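Local coordinates for uncharacterized protein (Sinorhizobium meliloti, PDB 4DNH) that is of unknown function but folds as a TIM barrel and is probably related to the dihydrodipicolinate synthase family, at residues Ala14-Thr19 with Glu357-Ala362; Arg102-Ala107 with Ala113-Gly118; Ala206-Ala211 with Lys236-Val241; Asp227-Ser232 with Ile240-Gln245; Arg350-Leu355 with Ala376-Val381. All coordinates share one frame; numbering follows the deposited sequence.

Contact 1 of 5, residues Ala14-Thr19 with Glu357-Ala362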
# COMPACT_ATOMS: atom_id res chain seq x y z
N ALA A 14 22.11 6.21 -22.81
CA ALA A 14 21.71 5.37 -23.95
C ALA A 14 20.28 5.60 -24.43
O ALA A 14 19.36 5.84 -23.64
CB ALA A 14 21.93 3.90 -23.62
N ARG A 15 20.11 5.48 -25.74
CA ARG A 15 18.82 5.62 -26.39
C ARG A 15 17.85 4.59 -25.86
O ARG A 15 18.15 3.40 -25.77
CB ARG A 15 18.96 5.45 -27.91
CG ARG A 15 18.13 6.43 -28.72
CD ARG A 15 17.50 5.78 -29.94
NE ARG A 15 18.37 4.80 -30.59
CZ ARG A 15 17.95 3.84 -31.41
NH1 ARG A 15 16.67 3.72 -31.71
NH2 ARG A 15 18.83 2.99 -31.95
N TYR A 16 16.68 5.08 -25.47
CA TYR A 16 15.57 4.21 -25.17
C TYR A 16 14.38 4.64 -25.99
O TYR A 16 13.95 5.79 -25.90
CB TYR A 16 15.22 4.24 -23.69
CG TYR A 16 14.12 3.26 -23.36
CD1 TYR A 16 14.38 1.88 -23.31
CD2 TYR A 16 12.80 3.70 -23.14
CE1 TYR A 16 13.38 0.98 -23.03
CE2 TYR A 16 11.78 2.79 -22.85
CZ TYR A 16 12.08 1.43 -22.80
OH TYR A 16 11.11 0.50 -22.51
N ASP A 17 13.88 3.72 -26.80
CA ASP A 17 12.66 3.92 -27.57
C ASP A 17 11.51 3.33 -26.79
O ASP A 17 11.59 2.18 -26.35
CB ASP A 17 12.76 3.20 -28.93
CG ASP A 17 14.00 3.58 -29.72
OD1 ASP A 17 14.28 4.79 -29.84
OD2 ASP A 17 14.68 2.66 -30.23
N LEU A 18 10.43 4.09 -26.63
CA LEU A 18 9.26 3.56 -25.91
C LEU A 18 8.50 2.60 -26.81
O LEU A 18 8.20 2.93 -27.96
CB LEU A 18 8.32 4.66 -25.43
CG LEU A 18 8.75 6.03 -24.89
CD1 LEU A 18 7.63 6.55 -24.01
CD2 LEU A 18 10.07 6.02 -24.14
N THR A 19 8.18 1.41 -26.29
CA THR A 19 7.48 0.37 -27.07
C THR A 19 6.17 -0.13 -26.45
O THR A 19 5.51 -1.00 -27.00
CB THR A 19 8.38 -0.87 -27.33
OG1 THR A 19 8.74 -1.46 -26.08
CG2 THR A 19 9.62 -0.52 -28.13
N GLU A 357 15.24 3.48 -14.83
CA GLU A 357 14.85 2.07 -15.02
C GLU A 357 13.35 1.89 -14.78
O GLU A 357 12.66 1.24 -15.58
CB GLU A 357 15.69 1.11 -14.17
CG GLU A 357 15.28 -0.37 -14.27
CD GLU A 357 15.60 -1.03 -15.62
OE1 GLU A 357 16.02 -0.32 -16.57
OE2 GLU A 357 15.43 -2.28 -15.74
N LEU A 358 12.86 2.48 -13.70
CA LEU A 358 11.42 2.60 -13.43
C LEU A 358 10.63 3.08 -14.66
O LEU A 358 9.62 2.48 -15.02
CB LEU A 358 11.19 3.55 -12.23
CG LEU A 358 9.81 3.52 -11.55
CD1 LEU A 358 9.91 3.98 -10.11
CD2 LEU A 358 8.82 4.40 -12.31
N PHE A 359 11.09 4.14 -15.31
CA PHE A 359 10.48 4.61 -16.56
C PHE A 359 10.43 3.53 -17.67
O PHE A 359 9.37 3.34 -18.28
CB PHE A 359 11.17 5.91 -16.99
CG PHE A 359 10.72 6.47 -18.33
CD1 PHE A 359 11.29 6.01 -19.52
CD2 PHE A 359 9.78 7.49 -18.39
CE1 PHE A 359 10.90 6.54 -20.74
CE2 PHE A 359 9.38 8.03 -19.61
CZ PHE A 359 9.94 7.56 -20.79
N ARG A 360 11.53 2.82 -17.92
CA ARG A 360 11.53 1.75 -18.96
C ARG A 360 10.58 0.62 -18.63
O ARG A 360 9.82 0.16 -19.48
CB ARG A 360 12.90 1.11 -19.14
CG ARG A 360 14.06 2.04 -19.42
CD ARG A 360 15.31 1.19 -19.57
NE ARG A 360 16.48 2.03 -19.76
CZ ARG A 360 17.21 2.54 -18.77
NH1 ARG A 360 16.91 2.30 -17.50
NH2 ARG A 360 18.25 3.30 -19.07
N LEU A 361 10.63 0.14 -17.39
CA LEU A 361 9.74 -0.94 -16.98
C LEU A 361 8.28 -0.48 -16.97
O LEU A 361 7.38 -1.24 -17.34
CB LEU A 361 10.17 -1.52 -15.63
CG LEU A 361 11.57 -2.17 -15.56
CD1 LEU A 361 11.98 -2.38 -14.11
CD2 LEU A 361 11.66 -3.48 -16.33
N ALA A 362 8.04 0.78 -16.59
CA ALA A 362 6.67 1.36 -16.69
C ALA A 362 6.19 1.42 -18.14
O ALA A 362 5.04 1.09 -18.42
CB ALA A 362 6.61 2.74 -16.06
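A chi1 of -176° points the Tyr16 ring away from its own backbone N and carries it from strand 12-17 to helix 352-364, where the chain of Arg360, extended from CG to NE, is laid across it. The result is a CH-pi contact: Arg360 CG sits 3.8 Å from the Tyr16 ring centroid and only 10° off the ring normal. Arg360 CB approaches Tyr16 CZ at 3.8 Å over the same ring. The guanidinium does not stack, because its plane stands 88° from that of the ring. Instead Arg360 NH1 meets the anti lone pair of Glu357 OE1 at 2.9 Å in a salt bridge, while NH2 is bound by the carbonyl of Pro8 on strand 4-9. At the other end of the ring, Tyr16 OH is hydrogen-bonded to Asp363 OD2. Beside this pair the Phe359 ring turns its edge to Leu18, whose CD2 comes to 3.5 Å from Phe359 CE1, and to CD2 of Tyr16. Leucine in place of Tyr16 would probably lose the flat surface beneath the Arg360 methylenes and leave Asp363 without its phenol partner. The chemistry is divided along the arginine: its methylenes supply the packing, its charged end is held by Glu357 and Pro8, and together they tie the N-terminal beta hairpin to a helix near the C-terminus.

Contact 2 of 5, residues Arg102-Ala107 with Ala113-Gly118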
# COMPACT_ATOMS: atom_id res chain seq x y z
N ARG A 102 -11.11 13.45 5.90
CA ARG A 102 -11.43 13.95 4.55
C ARG A 102 -11.86 12.83 3.59
O ARG A 102 -12.87 12.96 2.91
CB ARG A 102 -10.25 14.67 3.93
CG ARG A 102 -9.53 15.61 4.86
CD ARG A 102 -10.02 17.01 4.71
NE ARG A 102 -9.05 17.96 5.25
CZ ARG A 102 -8.75 19.12 4.69
NH1 ARG A 102 -9.32 19.47 3.53
NH2 ARG A 102 -7.87 19.92 5.27
N SER A 103 -11.09 11.74 3.54
CA SER A 103 -11.40 10.61 2.64
C SER A 103 -12.76 9.95 2.91
O SER A 103 -13.50 9.67 1.96
CB SER A 103 -10.29 9.57 2.66
OG SER A 103 -9.22 10.00 1.86
N LEU A 104 -13.08 9.71 4.18
CA LEU A 104 -14.40 9.21 4.54
C LEU A 104 -15.49 10.13 4.02
O LEU A 104 -16.47 9.67 3.43
CB LEU A 104 -14.53 8.95 6.06
CG LEU A 104 -13.68 7.75 6.52
CD1 LEU A 104 -13.57 7.66 8.03
CD2 LEU A 104 -14.20 6.43 5.95
N ALA A 105 -15.29 11.44 4.19
CA ALA A 105 -16.25 12.43 3.71
C ALA A 105 -16.37 12.40 2.20
O ALA A 105 -17.46 12.51 1.68
CB ALA A 105 -15.91 13.83 4.20
N GLU A 106 -15.26 12.21 1.49
CA GLU A 106 -15.33 12.08 0.02
C GLU A 106 -16.13 10.84 -0.34
O GLU A 106 -17.02 10.90 -1.18
CB GLU A 106 -13.95 12.02 -0.64
CG GLU A 106 -13.18 13.33 -0.68
CD GLU A 106 -13.93 14.48 -1.32
OE1 GLU A 106 -14.53 14.29 -2.40
OE2 GLU A 106 -13.92 15.58 -0.74
N ALA A 107 -15.81 9.72 0.33
CA ALA A 107 -16.45 8.42 0.11
C ALA A 107 -17.97 8.45 0.19
O ALA A 107 -18.66 7.97 -0.71
CB ALA A 107 -15.89 7.39 1.09
N ALA A 113 -17.72 3.85 -3.33
CA ALA A 113 -16.44 4.11 -2.71
C ALA A 113 -16.14 3.16 -1.54
O ALA A 113 -16.66 3.34 -0.44
CB ALA A 113 -16.36 5.56 -2.26
N LEU A 114 -15.30 2.15 -1.80
CA LEU A 114 -14.87 1.23 -0.76
C LEU A 114 -13.58 1.76 -0.13
O LEU A 114 -12.65 2.19 -0.82
CB LEU A 114 -14.67 -0.17 -1.34
CG LEU A 114 -13.87 -1.24 -0.56
CD1 LEU A 114 -14.68 -1.86 0.57
CD2 LEU A 114 -13.38 -2.32 -1.52
N ILE A 115 -13.52 1.74 1.19
CA ILE A 115 -12.47 2.40 1.94
C ILE A 115 -12.39 1.80 3.33
O ILE A 115 -13.40 1.46 3.94
CB ILE A 115 -12.66 3.95 1.98
CG1 ILE A 115 -11.62 4.62 2.89
CG2 ILE A 115 -14.09 4.34 2.38
CD1 ILE A 115 -11.30 6.04 2.52
N ALA A 116 -11.16 1.64 3.81
CA ALA A 116 -10.90 1.17 5.15
C ALA A 116 -9.67 1.90 5.64
O ALA A 116 -8.75 2.19 4.85
CB ALA A 116 -10.68 -0.34 5.17
N CYS A 117 -9.63 2.17 6.93
CA CYS A 117 -8.72 3.15 7.48
C CYS A 117 -7.77 2.56 8.48
O CYS A 117 -8.20 1.90 9.43
CB CYS A 117 -9.54 4.24 8.15
SG CYS A 117 -10.79 4.91 7.04
N GLY A 118 -6.48 2.82 8.28
CA GLY A 118 -5.46 2.32 9.17
C GLY A 118 -5.53 2.90 10.57
O GLY A 118 -5.41 4.13 10.75
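Ala107 N donates to Ser103 O at 2.8 Å, a helical bond that sets both residues on the side of helix 93-108 facing strand 115-119. The two short segments run nearly antiparallel, 171° between their directions with axes 9.6 Å apart, as expected where a helix returns to the next parallel strand of a beta-alpha-beta crossover. Ile115 carries much of the interface. Its CG1 lies anti to the backbone N (chi1 174°), which sends CD1 out to 3.7 Å from Ser103 CB and leaves CG2 to meet Ala107 CB at 3.8 Å. One turn before Ala107, Leu104 bridges two strand residues: its CD2 touches Ile115 CG2 and lies 3.9 Å from Cys117 SG, and its CD1 reaches the same sulfur at 4.0 Å. In the loop just before the strand, Ala113 CB is 3.8 Å from Ala107 CB, so two small methyls let the chains draw close where the helix is about to end. The hydroxyl of Ser103 is hydrogen-bonded to Glu80 on the neighbouring strand 77-80, which also packs on Ile115. Methyls, methylenes and a thiol thus make up the seam between helix and barrel wall, and the one polar side chain in it is satisfied by the adjoining strand; the two segments are probably held by apolar packing, with no directed bond between them.

Contact 3 of 5, residues Ala206-Ala211 with Lys236-Val241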
# COMPACT_ATOMS: atom_id res chain seq x y z
N ALA A 206 10.86 -14.23 16.63
CA ALA A 206 11.75 -13.75 15.56
C ALA A 206 11.59 -14.57 14.26
O ALA A 206 11.93 -14.10 13.17
CB ALA A 206 13.20 -13.75 16.05
N ASP A 207 11.08 -15.79 14.41
CA ASP A 207 10.83 -16.72 13.31
C ASP A 207 9.41 -16.54 12.79
O ASP A 207 8.44 -16.72 13.54
CB ASP A 207 11.03 -18.17 13.80
CG ASP A 207 10.81 -19.20 12.71
OD1 ASP A 207 10.23 -18.87 11.65
OD2 ASP A 207 11.22 -20.36 12.91
N HIS A 208 9.29 -16.22 11.51
CA HIS A 208 7.99 -15.96 10.88
C HIS A 208 7.03 -17.12 10.90
O HIS A 208 5.81 -16.92 10.89
CB HIS A 208 8.18 -15.41 9.47
CG HIS A 208 8.79 -14.03 9.43
ND1 HIS A 208 9.70 -13.68 8.50
CD2 HIS A 208 8.59 -12.91 10.24
CE1 HIS A 208 10.07 -12.39 8.71
NE2 HIS A 208 9.39 -11.93 9.77
N MSE A 209 7.55 -18.34 10.93
CA MSE A 209 6.71 -19.56 10.92
C MSE A 209 6.08 -19.79 12.26
O MSE A 209 5.01 -20.40 12.35
CB MSE A 209 7.53 -20.80 10.53
CG MSE A 209 7.87 -20.87 9.04
SE MSE A 209 6.31 -20.58 7.86
CE MSE A 209 5.35 -22.27 8.22
N ALA A 210 6.73 -19.32 13.31
CA ALA A 210 6.24 -19.50 14.67
C ALA A 210 5.34 -18.33 15.06
O ALA A 210 4.36 -18.51 15.76
CB ALA A 210 7.40 -19.66 15.64
N ALA A 211 5.69 -17.13 14.60
CA ALA A 211 4.84 -15.96 14.74
C ALA A 211 3.48 -16.16 14.04
O ALA A 211 2.44 -15.73 14.55
CB ALA A 211 5.55 -14.73 14.20
N LYS A 236 6.32 -15.38 -0.44
CA LYS A 236 5.18 -15.98 -1.13
C LYS A 236 4.77 -17.37 -0.58
O LYS A 236 3.57 -17.66 -0.46
CB LYS A 236 5.46 -16.00 -2.64
CG LYS A 236 4.81 -17.11 -3.43
CD LYS A 236 5.56 -17.33 -4.73
CE LYS A 236 5.75 -18.81 -4.98
NZ LYS A 236 6.48 -19.07 -6.25
N GLU A 237 5.74 -18.20 -0.22
CA GLU A 237 5.41 -19.49 0.40
C GLU A 237 4.70 -19.32 1.74
O GLU A 237 3.86 -20.15 2.11
CB GLU A 237 6.61 -20.45 0.52
CG GLU A 237 7.96 -19.78 0.77
CD GLU A 237 8.24 -19.44 2.23
OE1 GLU A 237 8.34 -18.23 2.55
OE2 GLU A 237 8.38 -20.36 3.06
N LYS A 238 5.01 -18.25 2.46
CA LYS A 238 4.42 -18.04 3.77
C LYS A 238 2.95 -17.66 3.69
O LYS A 238 2.16 -18.05 4.55
CB LYS A 238 5.24 -17.05 4.60
CG LYS A 238 6.42 -17.69 5.33
CD LYS A 238 7.38 -16.66 5.91
CE LYS A 238 8.72 -17.29 6.25
NZ LYS A 238 9.50 -17.66 5.03
N GLU A 239 2.58 -16.94 2.62
CA GLU A 239 1.20 -16.56 2.37
C GLU A 239 0.32 -17.77 1.99
O GLU A 239 -0.79 -17.94 2.51
CB GLU A 239 1.12 -15.46 1.29
CG GLU A 239 -0.25 -14.84 1.15
CD GLU A 239 -0.35 -13.71 0.13
OE1 GLU A 239 0.64 -12.96 -0.06
OE2 GLU A 239 -1.44 -13.54 -0.47
N ILE A 240 0.83 -18.59 1.07
CA ILE A 240 0.10 -19.75 0.56
C ILE A 240 -0.19 -20.70 1.71
O ILE A 240 -1.32 -21.18 1.85
CB ILE A 240 0.86 -20.44 -0.59
CG1 ILE A 240 0.85 -19.53 -1.83
CG2 ILE A 240 0.25 -21.80 -0.90
CD1 ILE A 240 1.69 -19.99 -3.00
N VAL A 241 0.81 -20.92 2.56
CA VAL A 241 0.65 -21.78 3.73
C VAL A 241 -0.36 -21.20 4.72
O VAL A 241 -1.04 -21.95 5.42
CB VAL A 241 2.01 -22.10 4.43
CG1 VAL A 241 1.81 -22.80 5.77
CG2 VAL A 241 2.88 -22.96 3.52
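The first turn of helix 208-221 lies beside the first turns of helix 236-243, nearest at Met209 and Lys238, whose CA atoms are 7.7 Å apart. Lys238 lays its aliphatic chain between the two helices. Its CG rests against the selenium of Met209, present as selenomethionine, with SE to CG 3.8 Å, and farther out CE comes 3.8 Å from His208 CB, at the edge of the imidazole. Bends at chi2 and chi3 fold the Met209 chain so that its CE also reaches Val241 CG1, more loosely at 4.3 Å. A bend about the CD-CE bond of Lys238 (chi4 71°) turns NZ back to its own helix, where the syn lone pair of Glu237 OE1 receives it at 2.8 Å; Ser235 OG, just before the helix, bonds to both. Asp207 is the N-cap of the facing helix: its OD1 accepts from Met209 N at 2.8 Å, the donor lying above the carboxylate plane. His208 NE2 is hydrogen-bonded to Glu193 OE1. A serine in place of Lys238 would probably strip the selenium and His208 CB of their shared neighbour and leave Glu237 without its counter-charge. On this protein surface the lysine serves two chemistries, apolar methylenes joining helix to helix and an ammonium kept within its own helix, so the contact between the two helices is packing alone.

Contact 4 of 5, residues Asp227-Ser232 with Ile240-Gln245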
# COMPACT_ATOMS: atom_id res chain seq x y z
N ASP A 227 -12.50 -9.36 9.21
CA ASP A 227 -12.81 -9.49 7.79
C ASP A 227 -11.65 -10.14 7.05
O ASP A 227 -11.87 -11.00 6.19
CB ASP A 227 -13.15 -8.12 7.18
CG ASP A 227 -13.41 -8.18 5.67
OD1 ASP A 227 -14.51 -8.62 5.25
OD2 ASP A 227 -12.52 -7.75 4.90
N GLY A 228 -10.42 -9.76 7.39
CA GLY A 228 -9.24 -10.36 6.76
C GLY A 228 -7.88 -10.08 7.39
O GLY A 228 -7.78 -9.38 8.40
N ILE A 229 -6.84 -10.65 6.79
CA ILE A 229 -5.46 -10.35 7.19
C ILE A 229 -4.66 -9.94 5.96
O ILE A 229 -4.78 -10.57 4.90
CB ILE A 229 -4.77 -11.51 7.97
CG1 ILE A 229 -3.26 -11.36 7.96
CG2 ILE A 229 -5.13 -12.88 7.41
CD1 ILE A 229 -2.57 -11.99 9.15
N LYS A 230 -3.90 -8.85 6.09
CA LYS A 230 -2.95 -8.43 5.06
C LYS A 230 -1.55 -8.80 5.51
O LYS A 230 -1.09 -8.34 6.56
CB LYS A 230 -3.01 -6.93 4.79
CG LYS A 230 -1.90 -6.42 3.89
CD LYS A 230 -1.86 -4.90 3.79
CE LYS A 230 -0.62 -4.44 3.03
NZ LYS A 230 -0.52 -2.98 2.79
N ILE A 231 -0.88 -9.61 4.72
CA ILE A 231 0.48 -9.99 5.04
C ILE A 231 1.45 -9.29 4.09
O ILE A 231 1.27 -9.31 2.86
CB ILE A 231 0.63 -11.54 5.10
CG1 ILE A 231 1.91 -11.91 5.85
CG2 ILE A 231 0.55 -12.17 3.71
CD1 ILE A 231 2.00 -13.37 6.23
N SER A 232 2.45 -8.64 4.70
CA SER A 232 3.47 -7.86 4.00
C SER A 232 4.85 -8.33 4.42
O SER A 232 5.63 -7.57 5.00
CB SER A 232 3.31 -6.38 4.34
OG SER A 232 2.21 -5.82 3.66
N ILE A 240 0.83 -18.59 1.07
CA ILE A 240 0.10 -19.75 0.56
C ILE A 240 -0.19 -20.70 1.71
O ILE A 240 -1.32 -21.18 1.85
CB ILE A 240 0.86 -20.44 -0.59
CG1 ILE A 240 0.85 -19.53 -1.83
CG2 ILE A 240 0.25 -21.80 -0.90
CD1 ILE A 240 1.69 -19.99 -3.00
N VAL A 241 0.81 -20.92 2.56
CA VAL A 241 0.65 -21.78 3.73
C VAL A 241 -0.36 -21.20 4.72
O VAL A 241 -1.04 -21.95 5.42
CB VAL A 241 2.01 -22.10 4.43
CG1 VAL A 241 1.81 -22.80 5.77
CG2 VAL A 241 2.88 -22.96 3.52
N MSE A 242 -0.48 -19.88 4.75
CA MSE A 242 -1.34 -19.26 5.74
C MSE A 242 -2.76 -19.16 5.29
O MSE A 242 -3.68 -19.37 6.09
CB MSE A 242 -0.82 -17.89 6.12
CG MSE A 242 -1.33 -17.59 7.51
SE MSE A 242 -0.87 -15.72 7.87
CE MSE A 242 -1.31 -15.74 9.79
N ARG A 243 -2.96 -18.86 4.01
CA ARG A 243 -4.32 -18.73 3.47
C ARG A 243 -5.12 -20.04 3.45
O ARG A 243 -6.34 -20.03 3.29
CB ARG A 243 -4.29 -18.06 2.10
CG ARG A 243 -3.68 -18.90 0.99
CD ARG A 243 -3.80 -18.17 -0.33
NE ARG A 243 -3.22 -18.96 -1.40
CZ ARG A 243 -2.95 -18.51 -2.63
NH1 ARG A 243 -3.21 -17.26 -2.97
NH2 ARG A 243 -2.41 -19.34 -3.52
N ARG A 244 -4.42 -21.16 3.62
CA ARG A 244 -5.04 -22.50 3.66
C ARG A 244 -5.51 -22.89 5.07
O ARG A 244 -6.39 -23.73 5.23
CB ARG A 244 -4.09 -23.56 3.08
CG ARG A 244 -3.85 -23.39 1.58
CD ARG A 244 -2.63 -24.19 1.09
NE ARG A 244 -2.45 -24.03 -0.36
CZ ARG A 244 -1.67 -24.79 -1.13
NH1 ARG A 244 -0.99 -25.80 -0.62
NH2 ARG A 244 -1.60 -24.54 -2.42
N GLN A 245 -4.91 -22.24 6.08
CA GLN A 245 -5.24 -22.49 7.48
C GLN A 245 -6.21 -21.45 8.05
O GLN A 245 -6.58 -21.53 9.22
CB GLN A 245 -3.97 -22.49 8.33
CG GLN A 245 -2.89 -23.46 7.87
CD GLN A 245 -1.85 -23.71 8.94
OE1 GLN A 245 -0.68 -23.36 8.79
NE2 GLN A 245 -2.28 -24.32 10.05
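This is a buried helix-on-strand contact inside a beta-alpha-beta unit of the TIM barrel: from residues 240-245, at the end of helix 236-243, one side chain, Met242, reaches strand 226-232, the sixth strand of the barrel, before the chain returns to strand 251-254. Met242 is present as selenomethionine. Its CG lies anti to the backbone N (chi1 -155°) and the chain is extended beyond, so the side chain spans from helix to sheet, where the backbones stay well apart: the CA atoms of Ile229 and Arg243 are 9.2 Å from each other. Ile229 and Ile231, two residues apart on the strand, both face the helix and receive it. Met212 and Cys215 of helix 208-221 and Met252 of strand 251-254 also pack against Met242. Between the two isoleucines, Lys230 faces elsewhere, and its NZ, like Ser232 OG, binds a glycerol probably left from crystallisation. In dihydrodipicolinate synthase the sixth strand carries the Schiff-base lysine, but no such role is established for Lys230. The selenomethionine divides its end between the two strand residues, SE lying 4.1 Å from Ile231 CD1 and the terminal CE 4.0 Å from Ile229 CD1.

Contact 5 of 5, residues Arg350-Leu355 with Ala376-Val381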
# COMPACT_ATOMS: atom_id res chain seq x y z
N ARG A 350 15.66 7.46 -4.10
CA ARG A 350 16.06 6.56 -5.18
C ARG A 350 17.02 7.28 -6.12
O ARG A 350 16.85 8.48 -6.37
CB ARG A 350 14.85 6.04 -5.97
CG ARG A 350 13.89 5.14 -5.19
CD ARG A 350 14.55 3.90 -4.57
NE ARG A 350 13.56 2.87 -4.24
CZ ARG A 350 13.83 1.70 -3.65
NH1 ARG A 350 15.07 1.38 -3.27
NH2 ARG A 350 12.84 0.84 -3.42
N SER A 351 18.01 6.56 -6.66
CA SER A 351 18.96 7.16 -7.59
C SER A 351 18.24 7.53 -8.87
O SER A 351 17.12 7.09 -9.10
CB SER A 351 20.10 6.19 -7.90
OG SER A 351 19.61 5.13 -8.71
N LEU A 352 18.86 8.36 -9.68
CA LEU A 352 18.33 8.71 -10.98
C LEU A 352 18.25 7.46 -11.85
O LEU A 352 17.26 7.26 -12.57
CB LEU A 352 19.21 9.76 -11.63
CG LEU A 352 18.80 10.21 -13.03
CD1 LEU A 352 17.46 10.95 -12.99
CD2 LEU A 352 19.89 11.07 -13.68
N VAL A 353 19.28 6.63 -11.76
CA VAL A 353 19.41 5.38 -12.49
C VAL A 353 18.19 4.51 -12.21
O VAL A 353 17.65 3.86 -13.10
CB VAL A 353 20.72 4.64 -12.10
CG1 VAL A 353 20.67 3.17 -12.52
CG2 VAL A 353 21.92 5.30 -12.74
N HIS A 354 17.75 4.51 -10.95
CA HIS A 354 16.59 3.74 -10.55
C HIS A 354 15.32 4.32 -11.13
O HIS A 354 14.43 3.57 -11.54
CB HIS A 354 16.53 3.68 -9.04
CG HIS A 354 15.29 3.02 -8.52
ND1 HIS A 354 14.09 3.64 -8.52
CD2 HIS A 354 15.09 1.76 -7.97
CE1 HIS A 354 13.17 2.82 -7.98
NE2 HIS A 354 13.78 1.67 -7.64
N LEU A 355 15.23 5.65 -11.18
CA LEU A 355 14.06 6.33 -11.73
C LEU A 355 13.94 6.13 -13.25
O LEU A 355 12.85 5.89 -13.76
CB LEU A 355 14.06 7.83 -11.35
CG LEU A 355 14.06 8.13 -9.85
CD1 LEU A 355 14.24 9.60 -9.54
CD2 LEU A 355 12.79 7.62 -9.17
N ALA A 376 8.19 13.80 -21.40
CA ALA A 376 8.54 15.21 -21.16
C ALA A 376 8.95 15.41 -19.71
O ALA A 376 9.95 16.07 -19.41
CB ALA A 376 7.39 16.14 -21.52
N ARG A 377 8.18 14.82 -18.81
CA ARG A 377 8.48 14.87 -17.39
C ARG A 377 9.80 14.20 -17.02
O ARG A 377 10.57 14.77 -16.25
CB ARG A 377 7.32 14.33 -16.57
CG ARG A 377 6.40 15.46 -16.16
CD ARG A 377 4.96 15.06 -16.05
NE ARG A 377 4.16 16.28 -15.85
CZ ARG A 377 3.38 16.50 -14.80
NH1 ARG A 377 3.24 15.58 -13.85
NH2 ARG A 377 2.71 17.64 -14.72
N MSE A 378 10.07 13.03 -17.61
CA MSE A 378 11.38 12.39 -17.47
C MSE A 378 12.48 13.30 -17.97
O MSE A 378 13.55 13.35 -17.36
CB MSE A 378 11.44 11.04 -18.18
CG MSE A 378 12.74 10.30 -17.87
SE MSE A 378 12.75 9.37 -16.12
CE MSE A 378 14.46 10.08 -15.45
N ARG A 379 12.24 14.01 -19.07
CA ARG A 379 13.24 14.93 -19.61
C ARG A 379 13.54 16.06 -18.63
O ARG A 379 14.70 16.44 -18.47
CB ARG A 379 12.80 15.51 -20.96
CG ARG A 379 13.46 14.89 -22.18
CD ARG A 379 12.40 14.50 -23.20
NE ARG A 379 12.80 14.73 -24.59
CZ ARG A 379 13.44 13.85 -25.35
NH1 ARG A 379 13.80 12.67 -24.88
NH2 ARG A 379 13.75 14.16 -26.61
N ARG A 380 12.51 16.58 -17.96
CA ARG A 380 12.68 17.66 -16.99
C ARG A 380 13.46 17.19 -15.78
O ARG A 380 14.25 17.96 -15.21
CB ARG A 380 11.33 18.26 -16.55
CG ARG A 380 10.93 19.50 -17.35
CD ARG A 380 9.92 20.39 -16.63
NE ARG A 380 8.54 20.10 -17.03
CZ ARG A 380 7.58 19.63 -16.22
NH1 ARG A 380 7.83 19.37 -14.94
NH2 ARG A 380 6.37 19.41 -16.70
N VAL A 381 13.27 15.93 -15.41
CA VAL A 381 13.99 15.31 -14.30
C VAL A 381 15.48 15.11 -14.64
O VAL A 381 16.35 15.45 -13.84
CB VAL A 381 13.31 13.99 -13.85
CG1 VAL A 381 14.18 13.24 -12.85
CG2 VAL A 381 11.93 14.30 -13.26
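Leu352 of helix 352-364 packs against Met378 and Val381 of helix 371-384, two consecutive helices that form an antiparallel hairpin near the C-terminus. The apolar contacts centre on one methyl: Leu352 CD1 lies 4.0 Å from Met378 CE and 4.0 Å from Val381 CG1. Leu352 reaches them because its CG is anti to the backbone N (chi1 179°), which swings the branch over to the opposing helix. Val381 and Leu352 lie alongside each other, pointing opposite ways, while the chain of Met378, a selenomethionine here, bends at chi2 and chi3 to bring its methyl in from the side. One turn on, Leu355 takes part through its carbonyl oxygen, the selenium of Met378 standing 4.2 Å from Leu355 O, a plain van der Waals approach. Pro8 of strand 4-9 touches Leu352, and Tyr332 of helix 323-333 touches Val381, so parts of both elements adjoin the seam. The polar interactions stay within each helix or lead away from the interface. Ser351 is the N-cap of the first helix: its OG accepts from His354 N at 3.0 Å, with an N-H...O angle of 148°. Arg377, itself buried, leads away to a salt bridge with Asp338. Arg350 NH2 is bound by the carbonyls of Ile315 and Lys317, and the hydrocarbon part of the same arginine lies on the His354 ring, with CD 3.8 Å above the plane and over its centre.

In the fold
Contacts 2 and 4 belong to the barrel proper, each laying a helix on a strand of the same parallel sheet through buried apolar groups. Contact 3 uses helix 236-243 as contact 4 does, their segments overlapping at Ile240 and Val241, but on the outer surface, where a lysine chain replaces the branched aliphatics. Contacts 1 and 5 lie outside the barrel and share helix 352-364; they meet where Phe359 CB touches Met378 SE at 3.9 Å. Of these two, contact 5 is buried and aliphatic, whereas the partly buried contact 1 adds an aromatic face under an arginine chain whose charge is paired within its own helix. Contact 1 joins the chain's two ends, enclosing contacts 2, 3 and 4 in sequence.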